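Local coordinates for salicylaldehyde dehydrogenase NahF (Pseudomonas putida, PDB 4JZ6), which probably oxidises salicylaldehyde to salicylate, with NAD+ as electron acceptor and water consumed, in the breakdown of naphthalene, at residues 359-364 with 381-386; 316-321 with 404-409; 273-278 with 411-416. All blocks are in the same frame, centred on the assembly; numbering follows the deposited sequence.

Interaction 1: residues 359-364 with 381-386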
loop_
_atom_site.group_PDB
_atom_site.type_symbol
_atom_site.label_atom_id
_atom_site.label_comp_id
_atom_site.label_asym_id
_atom_site.label_seq_id
_atom_site.Cartn_x
_atom_site.Cartn_y
_atom_site.Cartn_z
ATOM N N ASP A 359 6.778 36.210 -1.783
ATOM C CA ASP A 359 8.081 35.567 -1.665
ATOM C C ASP A 359 8.776 35.459 -3.017
ATOM O O ASP A 359 9.938 35.840 -3.158
ATOM C CB ASP A 359 7.949 34.180 -1.033
ATOM C CG ASP A 359 9.259 33.416 -1.036
ATOM O OD1 ASP A 359 10.033 33.557 -0.064
ATOM O OD2 ASP A 359 9.519 32.682 -2.014
ATOM N N ALA A 360 8.054 34.936 -4.004
ATOM C CA ALA A 360 8.561 34.842 -5.366
ATOM C C ALA A 360 8.934 36.217 -5.906
ATOM O O ALA A 360 10.023 36.406 -6.448
ATOM C CB ALA A 360 7.531 34.184 -6.268
ATOM N N ILE A 361 8.032 37.177 -5.738
ATOM C CA ILE A 361 8.227 38.512 -6.287
ATOM C C ILE A 361 9.411 39.260 -5.648
ATOM O O ILE A 361 10.114 40.024 -6.323
ATOM C CB ILE A 361 6.903 39.338 -6.236
ATOM C CG1 ILE A 361 6.639 39.978 -7.593
ATOM C CG2 ILE A 361 6.907 40.383 -5.125
ATOM C CD1 ILE A 361 6.669 38.978 -8.708
ATOM N N ASP A 362 9.645 39.016 -4.359
ATOM C CA ASP A 362 10.753 39.648 -3.651
ATOM C C ASP A 362 12.082 39.029 -4.058
ATOM O O ASP A 362 13.134 39.639 -3.878
ATOM C CB ASP A 362 10.573 39.531 -2.135
ATOM C CG ASP A 362 9.479 40.437 -1.602
ATOM O OD1 ASP A 362 9.177 41.463 -2.249
ATOM O OD2 ASP A 362 8.929 40.127 -0.526
ATOM N N LYS A 363 12.024 37.820 -4.613
ATOM C CA LYS A 363 13.223 37.088 -5.013
ATOM C C LYS A 363 13.467 37.124 -6.516
ATOM O O LYS A 363 14.157 36.262 -7.053
ATOM C CB LYS A 363 13.156 35.634 -4.539
ATOM C CG LYS A 363 13.221 35.472 -3.033
ATOM C CD LYS A 363 13.116 34.009 -2.628
ATOM C CE LYS A 363 13.195 33.848 -1.119
ATOM N NZ LYS A 363 13.117 32.424 -0.705
ATOM N N GLY A 364 12.897 38.110 -7.198
ATOM C CA GLY A 364 13.206 38.319 -8.600
ATOM C C GLY A 364 12.180 37.843 -9.610
ATOM O O GLY A 364 12.337 38.091 -10.809
ATOM N N THR A 381 -3.102 34.593 -13.318
ATOM C CA THR A 381 -1.769 35.119 -13.062
ATOM C C THR A 381 -0.665 34.157 -13.516
ATOM O O THR A 381 -0.723 32.962 -13.241
ATOM C CB THR A 381 -1.596 35.437 -11.559
ATOM O OG1 THR A 381 -2.629 36.335 -11.133
ATOM C CG2 THR A 381 -0.247 36.073 -11.286
ATOM N N ILE A 382 0.334 34.686 -14.217
ATOM C CA ILE A 382 1.505 33.904 -14.608
ATOM C C ILE A 382 2.785 34.586 -14.120
ATOM O O ILE A 382 2.997 35.777 -14.368
ATOM C CB ILE A 382 1.604 33.731 -16.139
ATOM C CG1 ILE A 382 0.313 33.149 -16.714
ATOM C CG2 ILE A 382 2.773 32.844 -16.498
ATOM C CD1 ILE A 382 0.263 33.185 -18.221
ATOM N N LEU A 383 3.630 33.833 -13.418
ATOM C CA LEU A 383 4.925 34.342 -12.976
ATOM C C LEU A 383 6.030 33.716 -13.824
ATOM O O LEU A 383 6.040 32.500 -14.050
ATOM C CB LEU A 383 5.154 34.049 -11.490
ATOM C CG LEU A 383 4.102 34.588 -10.517
ATOM C CD1 LEU A 383 4.430 34.210 -9.083
ATOM C CD2 LEU A 383 4.007 36.078 -10.652
ATOM N N ASP A 384 6.946 34.555 -14.303
ATOM C CA ASP A 384 8.054 34.103 -15.140
ATOM C C ASP A 384 9.375 34.231 -14.385
ATOM O O ASP A 384 9.467 34.981 -13.409
ATOM C CB ASP A 384 8.116 34.933 -16.423
ATOM C CG ASP A 384 8.994 34.298 -17.492
ATOM O OD1 ASP A 384 9.662 33.280 -17.202
ATOM O OD2 ASP A 384 9.023 34.828 -18.624
ATOM N N HIS A 385 10.395 33.512 -14.856
ATOM C CA HIS A 385 11.713 33.497 -14.219
ATOM C C HIS A 385 11.627 33.090 -12.755
ATOM O O HIS A 385 12.214 33.734 -11.883
ATOM C CB HIS A 385 12.407 34.851 -14.344
ATOM C CG HIS A 385 12.434 35.386 -15.738
ATOM N ND1 HIS A 385 13.287 34.903 -16.705
ATOM C CD2 HIS A 385 11.712 36.372 -16.328
ATOM C CE1 HIS A 385 13.091 35.563 -17.831
ATOM N NE2 HIS A 385 12.142 36.461 -17.630
ATOM N N VAL A 386 10.876 32.026 -12.494
ATOM C CA VAL A 386 10.805 31.448 -11.165
ATOM C C VAL A 386 12.005 30.523 -10.958
ATOM O O VAL A 386 12.386 29.768 -11.853
ATOM C CB VAL A 386 9.471 30.705 -10.964
ATOM C CG1 VAL A 386 9.497 29.859 -9.707
ATOM C CG2 VAL A 386 8.334 31.713 -10.916
#
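Ala360 and Ile361, in the last turn of helix 349-362, meet the two methyl branches of Leu383 on strand 381-384. Ala360 points its CB at the strand, and that methyl lies 4.2 Å from Leu383 CD1. Ile361 gets there differently: its CB does not aim at the strand, but the chain bends back so that CD1 comes to 4.4 Å from Leu383 CD2. Leu383 therefore serves both helix residues, one with each branch. Its CG sits beside the backbone N and anti to the carbonyl carbon (chi1 -57°), which carries the fork out toward the helix. No hydrogen bond crosses; the contact is apolar and modest, burying 144 Å² in all.

Beyond it the two backbones approach at Gly364 and His385. Gly364, which follows the helix, has a positive phi (103°), where a CB would be jammed against the carbonyl oxygen of Lys363, and its O comes to 4.5 Å from His385 O. On the side of the helix turned from the strand, Lys363 NZ forms a weak salt bridge of 3.3 Å with Asp359 OD1. Both charges are tied down further by the chain after the strand: Lys363 NZ also hydrogen-bonds to Asp389 O, and Asp359 OD2 takes the N-H of Arg391.

Val367 of strand 366-369, the outermost of the sheet within this chain, packs against both Ile361 and Leu383. Helix 349-362 thus covers one face of the large mixed sheet, while the next-door Ile382 packs on helix 311-327 across the opposite face.

Interaction 2: residues 316-321 with 404-409; sequences EFVARF and VIRCKG. With SO4 (sulfate ion), chain E.
A small, buried helix-on-sheet contact joins Val318 of helix 311-327 to Val404 and Arg406 of strand 401-407, with 145 Å² covered and no hydrogen bond between the segments. One methyl does all the touching from the helix. With CG1 anti to the backbone N (chi1 170°), Val318 holds CG2 beside that N and over the strand, 4.0 Å from Val404 CG1. The same CG2 lies 4.1 Å from Arg406 NH1, where the arginine chain crosses the valine at about a right angle and its guanidinium plane stands oblique to the methyl. The Arg406 chain is extended to NE before the group turns (chi4 -109°). NH1 makes salt bridges to Asp384 and Asp315, so its charge is met by carboxylates on the neighbouring strand and near the start of this helix.

Helix 311-327 follows directly on strand 306-310, which runs parallel to 401-407 in the alpha/beta sheet of the aldehyde dehydrogenase fold. Helix 282-294 packs beside it through Phe317 and Phe321.

Away from the strand, Arg320, on the same helix, helps to hold a sulfate, probably from the crystallisation liquor. It meets the ion edge-on: NH1 gives O4 a fairly straight bond of 3.2 Å (164°), and NH2 reaches O1 weakly at 3.5 Å. The N-H groups of Ile282 and Asn283 and the side chain of Arg431 also hydrogen-bond to the sulfate. Glu316, one turn back, pairs with Arg320 in a salt bridge whose modelled length is doubtfully short. A methionine in place of Arg320 would probably cost the sulfate its NH1 and NH2 donors, and Glu316 a nearby positive charge.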
loop_
_atom_site.group_PDB
_atom_site.type_symbol
_atom_site.label_atom_id
_atom_site.label_comp_id
_atom_site.label_asym_id
_atom_site.label_seq_id
_atom_site.Cartn_x
_atom_site.Cartn_y
_atom_site.Cartn_z
ATOM N N GLU A 316 9.073 33.439 -26.618
ATOM C CA GLU A 316 7.989 33.346 -27.585
ATOM C C GLU A 316 6.792 32.643 -26.968
ATOM O O GLU A 316 5.659 33.111 -27.084
ATOM C CB GLU A 316 8.447 32.601 -28.834
ATOM C CG GLU A 316 7.372 32.429 -29.890
ATOM C CD GLU A 316 7.826 31.534 -31.033
ATOM O OE1 GLU A 316 9.031 31.186 -31.086
ATOM O OE2 GLU A 316 6.978 31.168 -31.876
ATOM N N PHE A 317 7.051 31.520 -26.302
ATOM C CA PHE A 317 5.997 30.742 -25.658
ATOM C C PHE A 317 5.271 31.544 -24.585
ATOM O O PHE A 317 4.040 31.517 -24.508
ATOM C CB PHE A 317 6.563 29.465 -25.037
ATOM C CG PHE A 317 5.587 28.739 -24.159
ATOM C CD1 PHE A 317 4.675 27.852 -24.705
ATOM C CD2 PHE A 317 5.578 28.947 -22.786
ATOM C CE1 PHE A 317 3.771 27.187 -23.899
ATOM C CE2 PHE A 317 4.677 28.290 -21.976
ATOM C CZ PHE A 317 3.773 27.406 -22.531
ATOM N N VAL A 318 6.039 32.232 -23.746
ATOM C CA VAL A 318 5.466 33.034 -22.672
ATOM C C VAL A 318 4.577 34.140 -23.235
ATOM O O VAL A 318 3.504 34.417 -22.701
ATOM C CB VAL A 318 6.561 33.627 -21.746
ATOM C CG1 VAL A 318 5.972 34.649 -20.784
ATOM C CG2 VAL A 318 7.256 32.525 -20.971
ATOM N N ALA A 319 5.011 34.749 -24.332
ATOM C CA ALA A 319 4.231 35.811 -24.962
ATOM C C ALA A 319 2.854 35.320 -25.416
ATOM O O ALA A 319 1.840 35.964 -25.148
ATOM C CB ALA A 319 4.997 36.421 -26.125
ATOM N N ARG A 320 2.820 34.176 -26.095
ATOM C CA ARG A 320 1.557 33.616 -26.568
ATOM C C ARG A 320 0.669 33.205 -25.397
ATOM O O ARG A 320 -0.525 33.506 -25.374
ATOM C CB ARG A 320 1.794 32.419 -27.494
ATOM C CG ARG A 320 2.648 32.731 -28.709
ATOM C CD ARG A 320 2.414 31.701 -29.804
ATOM N NE ARG A 320 3.509 31.657 -30.770
ATOM C CZ ARG A 320 3.668 30.692 -31.673
ATOM N NH1 ARG A 320 2.800 29.689 -31.735
ATOM N NH2 ARG A 320 4.696 30.724 -32.512
ATOM N N PHE A 321 1.270 32.512 -24.433
ATOM C CA PHE A 321 0.586 32.074 -23.222
ATOM C C PHE A 321 -0.093 33.264 -22.539
ATOM O O PHE A 321 -1.255 33.186 -22.136
ATOM C CB PHE A 321 1.602 31.427 -22.279
ATOM C CG PHE A 321 0.993 30.703 -21.114
ATOM C CD1 PHE A 321 -0.319 30.257 -21.156
ATOM C CD2 PHE A 321 1.745 30.466 -19.969
ATOM C CE1 PHE A 321 -0.871 29.589 -20.071
ATOM C CE2 PHE A 321 1.202 29.801 -18.887
ATOM C CZ PHE A 321 -0.108 29.362 -18.935
ATOM N N VAL A 404 6.451 29.840 -14.550
ATOM C CA VAL A 404 7.328 29.446 -15.642
ATOM C C VAL A 404 8.758 29.276 -15.141
ATOM O O VAL A 404 9.351 30.212 -14.600
ATOM C CB VAL A 404 7.332 30.488 -16.776
ATOM C CG1 VAL A 404 8.018 29.930 -18.000
ATOM C CG2 VAL A 404 5.917 30.905 -17.114
ATOM N N ILE A 405 9.304 28.075 -15.308
ATOM C CA ILE A 405 10.714 27.845 -15.030
ATOM C C ILE A 405 11.439 27.591 -16.342
ATOM O O ILE A 405 11.101 26.667 -17.080
ATOM C CB ILE A 405 10.931 26.646 -14.102
ATOM C CG1 ILE A 405 10.041 26.767 -12.863
ATOM C CG2 ILE A 405 12.392 26.558 -13.712
ATOM C CD1 ILE A 405 9.910 25.482 -12.079
ATOM N N ARG A 406 12.418 28.433 -16.642
ATOM C CA ARG A 406 13.173 28.297 -17.874
ATOM C C ARG A 406 14.338 27.344 -17.657
ATOM O O ARG A 406 14.887 27.261 -16.557
ATOM C CB ARG A 406 13.671 29.661 -18.345
ATOM C CG ARG A 406 12.561 30.581 -18.815
ATOM C CD ARG A 406 12.967 32.037 -18.750
ATOM N NE ARG A 406 11.893 32.912 -19.207
ATOM C CZ ARG A 406 11.912 33.593 -20.348
ATOM N NH1 ARG A 406 10.880 34.361 -20.674
ATOM N NH2 ARG A 406 12.962 33.520 -21.159
ATOM N N CYS A 407 14.707 26.617 -18.707
ATOM C CA CYS A 407 15.792 25.649 -18.617
ATOM C C CYS A 407 16.544 25.549 -19.928
ATOM O O CYS A 407 16.066 26.002 -20.967
ATOM C CB CYS A 407 15.256 24.270 -18.235
ATOM S SG CYS A 407 14.271 23.453 -19.522
ATOM N N LYS A 408 17.725 24.948 -19.867
ATOM C CA LYS A 408 18.533 24.723 -21.054
ATOM C C LYS A 408 18.781 23.237 -21.257
ATOM O O LYS A 408 19.584 22.629 -20.552
ATOM C CB LYS A 408 19.865 25.472 -20.954
ATOM C CG LYS A 408 19.756 26.955 -21.274
ATOM C CD LYS A 408 20.658 27.798 -20.378
ATOM C CE LYS A 408 20.466 29.290 -20.645
ATOM N NZ LYS A 408 21.321 30.144 -19.768
ATOM N N GLY A 409 18.080 22.650 -22.215
ATOM C CA GLY A 409 18.378 21.294 -22.622
ATOM C C GLY A 409 17.478 20.234 -22.025
ATOM O O GLY A 409 16.801 20.447 -21.014
HETATM S S SO4 E . 4.807 26.610 -33.776
HETATM O O1 SO4 E . 5.708 27.745 -33.972
HETATM O O2 SO4 E . 4.767 25.819 -35.004
HETATM O O3 SO4 E . 5.323 25.793 -32.684
HETATM O O4 SO4 E . 3.456 27.074 -33.451
#

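Interaction 3: residues 273-278 with 411-416; sequences PLIVLD and AEAIRI. With SO4 (sulfate ion), chain F.
Ile275 turns its CG2 methyl anti to its own backbone N, with CG1 beside that N (chi1 -56°), and this sets CG2 4.1 Å from Ala413 CB. Leu277, two residues on and just past the end of strand 273-276, starts out aimed elsewhere, but with CD1 anti to CA (chi2 166°) the other branch, CD2, is turned toward the helix and comes to 4.4 Å from Ala413 CB. Ala413 is thus touched by two branched side chains, both reaching from the strand side, and its CB points toward the strand. Because the helix offers only a methyl here, the backbones come near: the CA atoms of Ile275 and Ala413 are 7.1 Å apart. The contact is wholly apolar, its three residues are buried, and it covers 91 Å².

The polar groups lie away from this apolar contact. A sulfate, probably from the crystallisation liquor, sits at the start of helix 410-418, where Ala411 N gives its O4 a nearly straight bond (3.2 Å, 169°). An anion in that place would probably be helped by the positive end of the helix dipole. Arg415 lays one face of its guanidinium over Glu412 CA, and Arg415 NH2 lies 3.9 Å from Glu412 OE2, a long ion pair. Asp278, after the strand, is held by a salt bridge to Arg435.

Strand 273-276 runs in the interior of the sheet, between strands 306-310 and 425-429. Helix 410-418 is the connection of a beta-alpha-beta crossover from strand 401-407 to the parallel strand 425-429, so it passes over the strands lying between them. Helix 433-442 packs alongside on this face, with Val439 touching both Ile275 and Ile414.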
loop_
_atom_site.group_PDB
_atom_site.type_symbol
_atom_site.label_atom_id
_atom_site.label_comp_id
_atom_site.label_asym_id
_atom_site.label_seq_id
_atom_site.Cartn_x
_atom_site.Cartn_y
_atom_site.Cartn_z
ATOM N N PRO A 273 3.812 19.617 -13.904
ATOM C CA PRO A 273 4.525 20.464 -14.864
ATOM C C PRO A 273 4.144 20.182 -16.313
ATOM O O PRO A 273 3.812 19.048 -16.667
ATOM C CB PRO A 273 5.981 20.056 -14.642
ATOM C CG PRO A 273 5.886 18.583 -14.314
ATOM C CD PRO A 273 4.545 18.365 -13.634
ATOM N N LEU A 274 4.192 21.217 -17.144
ATOM C CA LEU A 274 4.160 21.024 -18.584
ATOM C C LEU A 274 5.562 21.295 -19.119
ATOM O O LEU A 274 6.065 22.423 -19.039
ATOM C CB LEU A 274 3.139 21.950 -19.243
ATOM C CG LEU A 274 2.721 21.591 -20.674
ATOM C CD1 LEU A 274 1.907 20.311 -20.667
ATOM C CD2 LEU A 274 1.945 22.710 -21.339
ATOM N N ILE A 275 6.206 20.254 -19.637
ATOM C CA ILE A 275 7.542 20.404 -20.204
ATOM C C ILE A 275 7.470 20.795 -21.681
ATOM O O ILE A 275 6.980 20.032 -22.523
ATOM C CB ILE A 275 8.368 19.118 -20.063
ATOM C CG1 ILE A 275 8.442 18.690 -18.594
ATOM C CG2 ILE A 275 9.755 19.324 -20.643
ATOM C CD1 ILE A 275 9.177 17.393 -18.362
ATOM N N VAL A 276 7.958 21.994 -21.983
ATOM C CA VAL A 276 7.965 22.505 -23.345
ATOM C C VAL A 276 9.397 22.529 -23.857
ATOM O O VAL A 276 10.155 23.434 -23.528
ATOM C CB VAL A 276 7.369 23.922 -23.399
ATOM C CG1 VAL A 276 7.206 24.382 -24.826
ATOM C CG2 VAL A 276 6.036 23.953 -22.680
ATOM N N LEU A 277 9.765 21.524 -24.647
ATOM C CA LEU A 277 11.134 21.394 -25.151
ATOM C C LEU A 277 11.371 22.404 -26.260
ATOM O O LEU A 277 10.436 23.075 -26.690
ATOM C CB LEU A 277 11.407 19.970 -25.650
ATOM C CG LEU A 277 11.089 18.833 -24.669
ATOM C CD1 LEU A 277 11.082 17.497 -25.368
ATOM C CD2 LEU A 277 12.066 18.811 -23.513
ATOM N N ASP A 278 12.612 22.519 -26.730
ATOM C CA ASP A 278 12.932 23.516 -27.759
ATOM C C ASP A 278 12.278 23.140 -29.088
ATOM O O ASP A 278 12.248 23.917 -30.045
ATOM C CB ASP A 278 14.453 23.739 -27.890
ATOM C CG ASP A 278 15.205 22.517 -28.416
ATOM O OD1 ASP A 278 14.871 22.002 -29.506
ATOM O OD2 ASP A 278 16.164 22.080 -27.744
ATOM N N ALA A 411 18.277 17.368 -20.581
ATOM C CA ALA A 411 18.716 16.861 -19.287
ATOM C C ALA A 411 18.221 17.740 -18.140
ATOM O O ALA A 411 17.673 17.233 -17.159
ATOM C CB ALA A 411 20.226 16.721 -19.250
ATOM N N GLU A 412 18.405 19.053 -18.275
ATOM C CA GLU A 412 18.004 19.992 -17.228
ATOM C C GLU A 412 16.488 19.989 -17.040
ATOM O O GLU A 412 15.994 20.165 -15.925
ATOM C CB GLU A 412 18.521 21.412 -17.509
ATOM C CG GLU A 412 18.222 22.397 -16.379
ATOM C CD GLU A 412 18.602 23.834 -16.704
ATOM O OE1 GLU A 412 18.900 24.132 -17.880
ATOM O OE2 GLU A 412 18.597 24.672 -15.778
ATOM N N ALA A 413 15.757 19.775 -18.130
ATOM C CA ALA A 413 14.304 19.661 -18.059
ATOM C C ALA A 413 13.900 18.495 -17.161
ATOM O O ALA A 413 13.063 18.644 -16.269
ATOM C CB ALA A 413 13.712 19.493 -19.447
ATOM N N ILE A 414 14.500 17.335 -17.399
ATOM C CA ILE A 414 14.212 16.154 -16.595
ATOM C C ILE A 414 14.547 16.413 -15.130
ATOM O O ILE A 414 13.782 16.047 -14.232
ATOM C CB ILE A 414 14.985 14.920 -17.112
ATOM C CG1 ILE A 414 14.513 14.572 -18.528
ATOM C CG2 ILE A 414 14.798 13.734 -16.184
ATOM C CD1 ILE A 414 15.250 13.428 -19.169
ATOM N N ARG A 415 15.685 17.068 -14.902
ATOM C CA ARG A 415 16.140 17.403 -13.556
ATOM C C ARG A 415 15.096 18.238 -12.820
ATOM O O ARG A 415 14.673 17.887 -11.715
ATOM C CB ARG A 415 17.468 18.159 -13.626
ATOM C CG ARG A 415 18.249 18.202 -12.325
ATOM C CD ARG A 415 19.712 18.555 -12.571
ATOM N NE ARG A 415 19.897 19.915 -13.087
ATOM C CZ ARG A 415 20.499 20.217 -14.240
ATOM N NH1 ARG A 415 20.983 19.255 -15.020
ATOM N NH2 ARG A 415 20.622 21.487 -14.615
ATOM N N ILE A 416 14.677 19.333 -13.450
ATOM C CA ILE A 416 13.699 20.246 -12.867
ATOM C C ILE A 416 12.357 19.564 -12.610
ATOM O O ILE A 416 11.733 19.777 -11.573
ATOM C CB ILE A 416 13.501 21.487 -13.753
ATOM C CG1 ILE A 416 14.813 22.264 -13.858
ATOM C CG2 ILE A 416 12.392 22.380 -13.205
ATOM C CD1 ILE A 416 14.767 23.398 -14.837
HETATM S S SO4 F . 20.822 18.494 -23.875
HETATM O O1 SO4 F . 20.523 17.114 -24.245
HETATM O O2 SO4 F . 22.225 18.766 -24.176
HETATM O O3 SO4 F . 19.982 19.403 -24.659
HETATM O O4 SO4 F . 20.586 18.669 -22.442
#

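How the interactions relate
All three contacts dress one seven-stranded sheet, and along the chain they are nested: interaction 1 inside the loop closed by interaction 2, and that inside interaction 3. Interactions 1 and 2, with centres 14 Å apart, share neighbouring strands, joined where Leu383 O and Val404 N probably hydrogen-bond at 2.7 Å. Interactions 2 and 3 lie 10 Å apart between centres and meet through Cys407, whose SG is 4.0 Å from Ala413 CB; strand 401-407 thus packs on helix 311-327 and on helix 410-418. Interactions 1 and 3 do not touch. All three lie away from the salicylaldehyde pockets and the predicted active-site glutamate, Glu267.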